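Local coordinates for protein multi-copper Oxidase CueO (Ochrobactrum, PDB 6EVG) that oxidises phenolic and lignin-related substrates, including lignin model compounds and lignosulfonate, as a laccase-like multicopper oxidase that probably reduces dioxygen to water, at residues H135-R140 against E393-G398; A247-F252 against K461-I466; I253-P258 against P315-G320. All blocks are in the same frame, centred on the assembly; numbering follows the deposited sequence.

Contact 1 (H135-R140 against E393-G398); sequences HGNTAR and EALTSG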
# COMPACT_ATOMS: atom_id res chain seq x y z
N HIS A 135 3.29 14.41 -9.32
CA HIS A 135 3.10 15.74 -8.74
C HIS A 135 1.72 16.25 -9.09
O HIS A 135 1.43 16.59 -10.23
CB HIS A 135 4.19 16.65 -9.29
CG HIS A 135 4.06 18.06 -8.81
ND1 HIS A 135 4.58 19.12 -9.52
CD2 HIS A 135 3.50 18.58 -7.70
CE1 HIS A 135 4.28 20.24 -8.88
NE2 HIS A 135 3.66 19.94 -7.76
N GLY A 136 0.81 16.24 -8.12
CA GLY A 136 -0.53 16.77 -8.29
C GLY A 136 -1.57 15.89 -8.96
O GLY A 136 -2.76 16.21 -8.92
N ASN A 137 -1.16 14.75 -9.52
CA ASN A 137 -1.98 13.87 -10.34
C ASN A 137 -2.06 12.42 -9.85
O ASN A 137 -2.56 11.55 -10.56
CB ASN A 137 -1.49 13.87 -11.84
CG ASN A 137 -1.82 15.11 -12.51
OD1 ASN A 137 -2.92 15.25 -13.03
ND2 ASN A 137 -0.93 16.08 -12.46
N THR A 138 -1.52 12.19 -8.66
CA THR A 138 -1.48 10.82 -8.18
C THR A 138 -2.86 10.27 -7.86
O THR A 138 -3.16 9.12 -8.17
CB THR A 138 -0.61 10.75 -6.91
OG1 THR A 138 0.70 11.19 -7.17
CG2 THR A 138 -0.51 9.31 -6.31
N ALA A 139 -3.68 11.06 -7.24
CA ALA A 139 -5.00 10.59 -6.79
C ALA A 139 -5.87 10.13 -7.94
O ALA A 139 -6.56 9.10 -7.82
CB ALA A 139 -5.72 11.66 -6.00
N ARG A 140 -5.87 10.88 -9.02
CA ARG A 140 -6.69 10.53 -10.15
C ARG A 140 -6.21 9.25 -10.81
O ARG A 140 -7.01 8.36 -11.15
CB ARG A 140 -6.70 11.68 -11.16
CG ARG A 140 -7.51 11.40 -12.39
CD ARG A 140 -7.62 12.64 -13.30
NE ARG A 140 -6.31 13.18 -13.63
CZ ARG A 140 -5.45 12.61 -14.51
NH1 ARG A 140 -5.82 11.58 -15.27
NH2 ARG A 140 -4.27 13.10 -14.66
N GLU A 393 -9.27 20.30 -9.39
CA GLU A 393 -7.93 19.73 -9.64
C GLU A 393 -7.07 20.25 -8.54
O GLU A 393 -7.00 21.44 -8.33
CB GLU A 393 -7.42 20.04 -11.03
CG GLU A 393 -8.33 19.42 -12.08
CD GLU A 393 -7.77 19.43 -13.47
OE1 GLU A 393 -6.56 19.74 -13.64
OE2 GLU A 393 -8.56 19.14 -14.39
N ALA A 394 -6.36 19.35 -7.88
CA ALA A 394 -5.51 19.71 -6.73
C ALA A 394 -4.61 20.90 -7.04
O ALA A 394 -4.58 21.87 -6.28
CB ALA A 394 -4.68 18.53 -6.32
N LEU A 395 -3.88 20.84 -8.16
CA LEU A 395 -2.87 21.88 -8.44
C LEU A 395 -3.44 23.25 -8.61
O LEU A 395 -2.69 24.22 -8.36
CB LEU A 395 -1.95 21.52 -9.62
CG LEU A 395 -1.02 20.34 -9.33
CD1 LEU A 395 -0.17 20.04 -10.53
CD2 LEU A 395 -0.12 20.60 -8.10
N THR A 396 -4.66 23.37 -9.12
CA THR A 396 -5.26 24.68 -9.39
C THR A 396 -6.34 25.06 -8.36
O THR A 396 -6.93 26.14 -8.47
CB THR A 396 -5.89 24.71 -10.77
OG1 THR A 396 -6.89 23.70 -10.86
CG2 THR A 396 -4.85 24.53 -11.86
N SER A 397 -6.55 24.24 -7.34
CA SER A 397 -7.61 24.48 -6.36
C SER A 397 -7.33 25.61 -5.40
O SER A 397 -8.27 26.10 -4.75
CB SER A 397 -7.86 23.19 -5.57
OG SER A 397 -6.75 22.88 -4.75
N GLY A 398 -6.05 25.91 -5.18
CA GLY A 398 -5.68 26.79 -4.05
C GLY A 398 -5.48 26.14 -2.73
O GLY A 398 -4.95 26.77 -1.81
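Leu395 lays its isobutyl group on Gly136 and His135, just ahead of helix 138-144 in the first cupredoxin-type domain of this multicopper oxidase; its own segment precedes strand 415-417 of the C-terminal one. Apolar contact carries the surface join. Leu395 CG sits 3.8 Å from Gly136 CA, and the two methyl branches diverge over Gly136: CD1 lies 3.8 Å from His135 O, CD2 3.9 Å from His135 NE2. The imidazole and the leucine side chain cross at about a right angle, and CD2 meets the ring obliquely. CG of Leu395 is anti to its own carbonyl carbon (chi1 -68°), which directs the branch point at the glycine. Gly136 has a positive phi, and a CB there would run into Leu395 CG. Ala394 CB adds a looser contact, 4.0 Å from Gly136 O.

Hydrogen bonds within each segment shape the two surfaces. Asn137 holds the N-cap position without a capping bond from its side chain; its ND2 instead donates to His135 O, while its OD1 receives Arg140 NH2 at 3.0 Å, in the guanidinium plane. Arg140 also forms a salt bridge with Glu86. The Asp497 carboxylate takes the N-H groups of Thr138 and Ala139, linking this helix start to helix 493-497, which contains the copper ligand His495; the side chain of Ala394 is about 13 Å from a bound copper ion. On the other segment, Ala394 O accepts both Ser397 N and Ser397 OG from the same face of its carbonyl plane, OG at 2.8 Å.

Contact 2 (A247-F252 against K461-I466); sequences ASDGGF and KDTALI. With EDO (1,2-ethanediol), chain D.
Asp249 OD2 is gripped by three donors of segment 461-466. Asp462 N reaches its anti lone pair at 2.9 Å, whereas Thr463 N (3.0 Å from OD2) and Lys461 NZ come from opposite faces of the carboxylate, each about 40° out of its plane. The lysine bond, 2.9 Å from NZ to OD2, is also a salt bridge. Bends at chi3 and chi4 (60° and 58°) curl the Lys461 chain back, and NZ donates as well to Ser248 OG at 3.0 Å and to Thr463 O at 2.9 Å, the latter nearly along the C=O axis. Glu268 gives this ammonium a second carboxylate. Ser248 and Asp249 open the type I turn, Ser248 to Gly251, that joins strands 243-248 and 251-259 in the middle cupredoxin-type domain, and the turn plugs into the start of strand 463-466, an outer strand of a C-terminal domain sheet. Arg269 backs the join: its backbone N meets Asp249 OD1, its O meets Ser248 OG, and its guanidinium pairs with Asp462 OD2. That pairing probably eases the repulsion between Asp249 OD2 and Asp462 OD1, 3.8 Å apart. Thr463 OG1 donates to Asp462 OD1. Further along the strand, a 1,2-ethanediol, probably from the crystallisation liquor, accepts Leu465 N at O1 (2.9 Å) and donates from O2 to Leu465 O (2.7 Å).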
# COMPACT_ATOMS: atom_id res chain seq x y z
N ALA A 247 2.95 -10.91 8.88
CA ALA A 247 3.86 -9.97 8.20
C ALA A 247 3.14 -8.68 7.98
O ALA A 247 1.93 -8.60 7.87
CB ALA A 247 4.29 -10.53 6.84
N SER A 248 3.97 -7.61 7.87
CA SER A 248 3.49 -6.33 7.32
C SER A 248 4.41 -5.92 6.15
O SER A 248 5.04 -6.81 5.54
CB SER A 248 3.32 -5.26 8.40
OG SER A 248 2.65 -4.10 7.90
N ASP A 249 4.47 -4.64 5.86
CA ASP A 249 5.06 -4.12 4.60
C ASP A 249 6.42 -4.73 4.32
O ASP A 249 6.75 -5.05 3.16
CB ASP A 249 5.26 -2.60 4.75
CG ASP A 249 4.12 -1.84 5.34
OD1 ASP A 249 2.94 -2.22 5.19
OD2 ASP A 249 4.44 -0.80 6.02
N GLY A 250 7.30 -4.77 5.33
CA GLY A 250 8.66 -5.16 5.21
C GLY A 250 8.96 -6.59 5.54
O GLY A 250 10.16 -6.94 5.64
N GLY A 251 7.93 -7.40 5.74
CA GLY A 251 8.12 -8.82 5.92
C GLY A 251 7.67 -9.37 7.27
O GLY A 251 6.83 -8.78 7.97
N PHE A 252 8.18 -10.54 7.56
CA PHE A 252 7.65 -11.35 8.67
C PHE A 252 7.97 -10.74 10.00
O PHE A 252 9.01 -10.09 10.22
CB PHE A 252 8.17 -12.78 8.57
CG PHE A 252 7.76 -13.49 7.34
CD1 PHE A 252 6.41 -13.69 7.03
CD2 PHE A 252 8.72 -13.94 6.38
CE1 PHE A 252 6.02 -14.32 5.89
CE2 PHE A 252 8.29 -14.57 5.22
CZ PHE A 252 6.95 -14.76 4.97
N LYS A 461 8.55 -1.77 8.46
CA LYS A 461 7.42 -1.15 7.76
C LYS A 461 7.93 -0.02 6.87
O LYS A 461 9.05 0.48 6.99
CB LYS A 461 6.36 -0.67 8.77
CG LYS A 461 5.52 -1.91 9.27
CD LYS A 461 4.38 -1.62 10.17
CE LYS A 461 3.36 -0.73 9.57
NZ LYS A 461 2.70 -1.16 8.29
N ASP A 462 7.07 0.33 5.90
CA ASP A 462 7.29 1.52 5.08
C ASP A 462 6.12 2.46 5.08
O ASP A 462 6.27 3.58 4.53
CB ASP A 462 7.74 1.15 3.62
CG ASP A 462 6.72 0.31 2.86
OD1 ASP A 462 5.54 0.76 2.76
OD2 ASP A 462 7.09 -0.77 2.34
N THR A 463 4.96 2.10 5.63
CA THR A 463 3.78 2.91 5.65
C THR A 463 3.15 2.69 7.05
O THR A 463 3.10 1.55 7.49
CB THR A 463 2.79 2.54 4.54
OG1 THR A 463 3.50 2.56 3.27
CG2 THR A 463 1.63 3.46 4.47
N ALA A 464 2.70 3.75 7.72
CA ALA A 464 2.10 3.61 9.06
C ALA A 464 1.07 4.65 9.30
O ALA A 464 1.29 5.82 8.95
CB ALA A 464 3.14 3.69 10.13
N LEU A 465 -0.03 4.28 9.95
CA LEU A 465 -1.07 5.24 10.27
C LEU A 465 -0.69 5.99 11.56
O LEU A 465 -0.52 5.38 12.61
CB LEU A 465 -2.43 4.54 10.45
CG LEU A 465 -3.64 5.45 10.60
CD1 LEU A 465 -3.84 6.44 9.44
CD2 LEU A 465 -4.89 4.64 10.86
N ILE A 466 -0.58 7.31 11.44
CA ILE A 466 -0.23 8.23 12.55
C ILE A 466 -1.52 8.83 13.02
O ILE A 466 -2.28 9.41 12.28
CB ILE A 466 0.78 9.27 12.11
CG1 ILE A 466 1.91 8.68 11.26
CG2 ILE A 466 1.30 10.02 13.33
CD1 ILE A 466 2.69 7.57 11.86
C1 EDO D . 0.42 1.01 12.19
O1 EDO D . 0.31 1.60 10.89
C2 EDO D . 0.45 2.10 13.24
O2 EDO D . -0.78 2.83 13.32

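Contact 3 (I253-P258 against P315-G320); sequences IGNPEP and PDRLDG
Gly254 O receives Leu318 N at 2.9 Å in a nearly straight bond (169° at the hydrogen), pinning the loop that follows strand 295-303 to a corner in strand 251-259, the outer strand of a cupredoxin-type sheet in the middle domain. Two CA-H...O contacts flank this bond: Arg317 CA to Gly254 O and, in return, Gly254 CA to Leu318 O, each 3.3 Å. The backbones come close enough at Gly254 and Gly320 that a CB on Gly320 would strike Gly254 N.

Beside the bond, Pro256 presents its ring to the loop. Its CG packs on Leu318 CD1 at 3.7 Å, and its CD lies 3.4 Å from Asp316 O. Leu318 CG is anti to its own carbonyl carbon (chi1 -64°), which swings the branch toward the proline, while its CB rests 3.4 Å from Ile253 O. An alanine in place of Pro256 would probably leave a gap beside Leu318 CD1 and let that leucine turn more freely, because the CG and CD that meet the loop would be gone.

Strand 243-248 backs this apolar pair: Leu244 and Val246 touch Pro256, and Val246 also touches Leu318. Phe252 and Arg160 also touch Leu318, and Arg160 is itself held by a salt bridge to Asp319. One water spans the segments, donating to Pro256 O and to Asp316 O, 2.8 Å from each.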
# COMPACT_ATOMS: atom_id res chain seq x y z
N ILE A 253 7.08 -11.06 10.95
CA ILE A 253 7.34 -10.78 12.39
C ILE A 253 7.69 -12.07 13.07
O ILE A 253 7.16 -13.13 12.75
CB ILE A 253 6.26 -10.05 13.08
CG1 ILE A 253 4.95 -10.74 12.94
CG2 ILE A 253 6.25 -8.59 12.67
CD1 ILE A 253 3.88 -10.26 13.95
N GLY A 254 8.62 -11.95 14.02
CA GLY A 254 9.11 -13.13 14.71
C GLY A 254 8.06 -13.90 15.49
O GLY A 254 8.08 -15.12 15.49
N ASN A 255 7.14 -13.15 16.11
CA ASN A 255 6.07 -13.73 16.95
C ASN A 255 4.71 -13.32 16.42
O ASN A 255 4.13 -12.37 16.89
CB ASN A 255 6.30 -13.29 18.40
CG ASN A 255 7.75 -13.56 18.86
OD1 ASN A 255 8.27 -14.65 18.69
ND2 ASN A 255 8.38 -12.58 19.43
N PRO A 256 4.20 -14.07 15.41
CA PRO A 256 2.88 -13.76 14.83
C PRO A 256 1.84 -13.53 15.93
O PRO A 256 1.78 -14.26 16.98
CB PRO A 256 2.55 -14.99 14.03
CG PRO A 256 3.89 -15.47 13.53
CD PRO A 256 4.88 -15.14 14.68
N GLU A 257 0.93 -12.59 15.69
CA GLU A 257 -0.03 -12.15 16.66
C GLU A 257 -1.44 -12.30 16.15
O GLU A 257 -1.76 -11.74 15.13
CB GLU A 257 0.22 -10.64 16.95
CG GLU A 257 -0.75 -10.11 18.05
CD GLU A 257 -0.78 -8.60 18.25
OE1 GLU A 257 -0.24 -7.83 17.44
OE2 GLU A 257 -1.43 -8.18 19.23
N PRO A 258 -2.35 -12.99 16.90
CA PRO A 258 -3.76 -12.97 16.51
C PRO A 258 -4.42 -11.69 16.88
O PRO A 258 -4.26 -11.19 18.02
CB PRO A 258 -4.35 -14.17 17.27
CG PRO A 258 -3.47 -14.28 18.46
CD PRO A 258 -2.10 -13.77 18.12
N PRO A 315 1.66 -21.52 12.45
CA PRO A 315 2.98 -21.21 12.92
C PRO A 315 2.97 -20.24 14.13
O PRO A 315 2.19 -19.29 14.13
CB PRO A 315 3.61 -20.53 11.70
CG PRO A 315 2.49 -19.84 11.03
CD PRO A 315 1.33 -20.75 11.23
N ASP A 316 3.86 -20.53 15.09
CA ASP A 316 4.05 -19.64 16.24
C ASP A 316 5.24 -18.76 16.16
O ASP A 316 5.24 -17.71 16.80
CB ASP A 316 4.16 -20.48 17.51
CG ASP A 316 2.86 -21.18 17.89
OD1 ASP A 316 1.75 -20.69 17.57
OD2 ASP A 316 3.03 -22.22 18.55
N ARG A 317 6.25 -19.16 15.40
CA ARG A 317 7.48 -18.38 15.32
C ARG A 317 7.96 -18.31 13.86
O ARG A 317 7.87 -19.27 13.17
CB ARG A 317 8.59 -18.98 16.21
CG ARG A 317 9.79 -18.04 16.37
CD ARG A 317 10.70 -18.40 17.53
NE ARG A 317 11.27 -19.67 17.29
CZ ARG A 317 12.55 -19.83 17.09
NH1 ARG A 317 13.34 -18.77 17.04
NH2 ARG A 317 13.04 -21.03 16.92
N LEU A 318 8.40 -17.12 13.45
CA LEU A 318 8.96 -16.90 12.13
C LEU A 318 10.30 -16.19 12.27
O LEU A 318 10.68 -15.73 13.36
CB LEU A 318 7.98 -16.10 11.27
CG LEU A 318 6.65 -16.78 10.97
CD1 LEU A 318 5.72 -15.80 10.31
CD2 LEU A 318 6.83 -18.04 10.12
N ASP A 319 10.99 -15.98 11.14
CA ASP A 319 12.25 -15.28 11.07
C ASP A 319 12.02 -13.78 10.86
O ASP A 319 12.04 -13.29 9.75
CB ASP A 319 13.09 -15.85 9.93
CG ASP A 319 12.38 -15.84 8.56
OD1 ASP A 319 11.21 -16.26 8.49
OD2 ASP A 319 13.01 -15.48 7.53
N GLY A 320 11.81 -13.05 11.89
CA GLY A 320 11.61 -11.63 11.82
C GLY A 320 12.75 -10.93 12.53
O GLY A 320 13.64 -11.56 13.10
O HOH W 1 3.74 -15.87 18.25

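From the N terminus, the chain first passes 135-140 in the first domain, which must wait for 393-398 before contact 1 closes. In between comes the middle domain, where 247-252 runs directly into 253-258. Contact 3 closes first, when 315-320 returns to strand 251-259 on the way to the C-terminal domain; its short loop lies within the spans of both other contacts. Contact 2 closes last, at 461-466, and crosses contact 1. Contacts 1 and 2 thus tie the first and middle domains to the third. Contacts 2 and 3 share strand 251-259 and touch where Phe252 packs on Leu318; contact 1 lies across the chain's centre from contact 3.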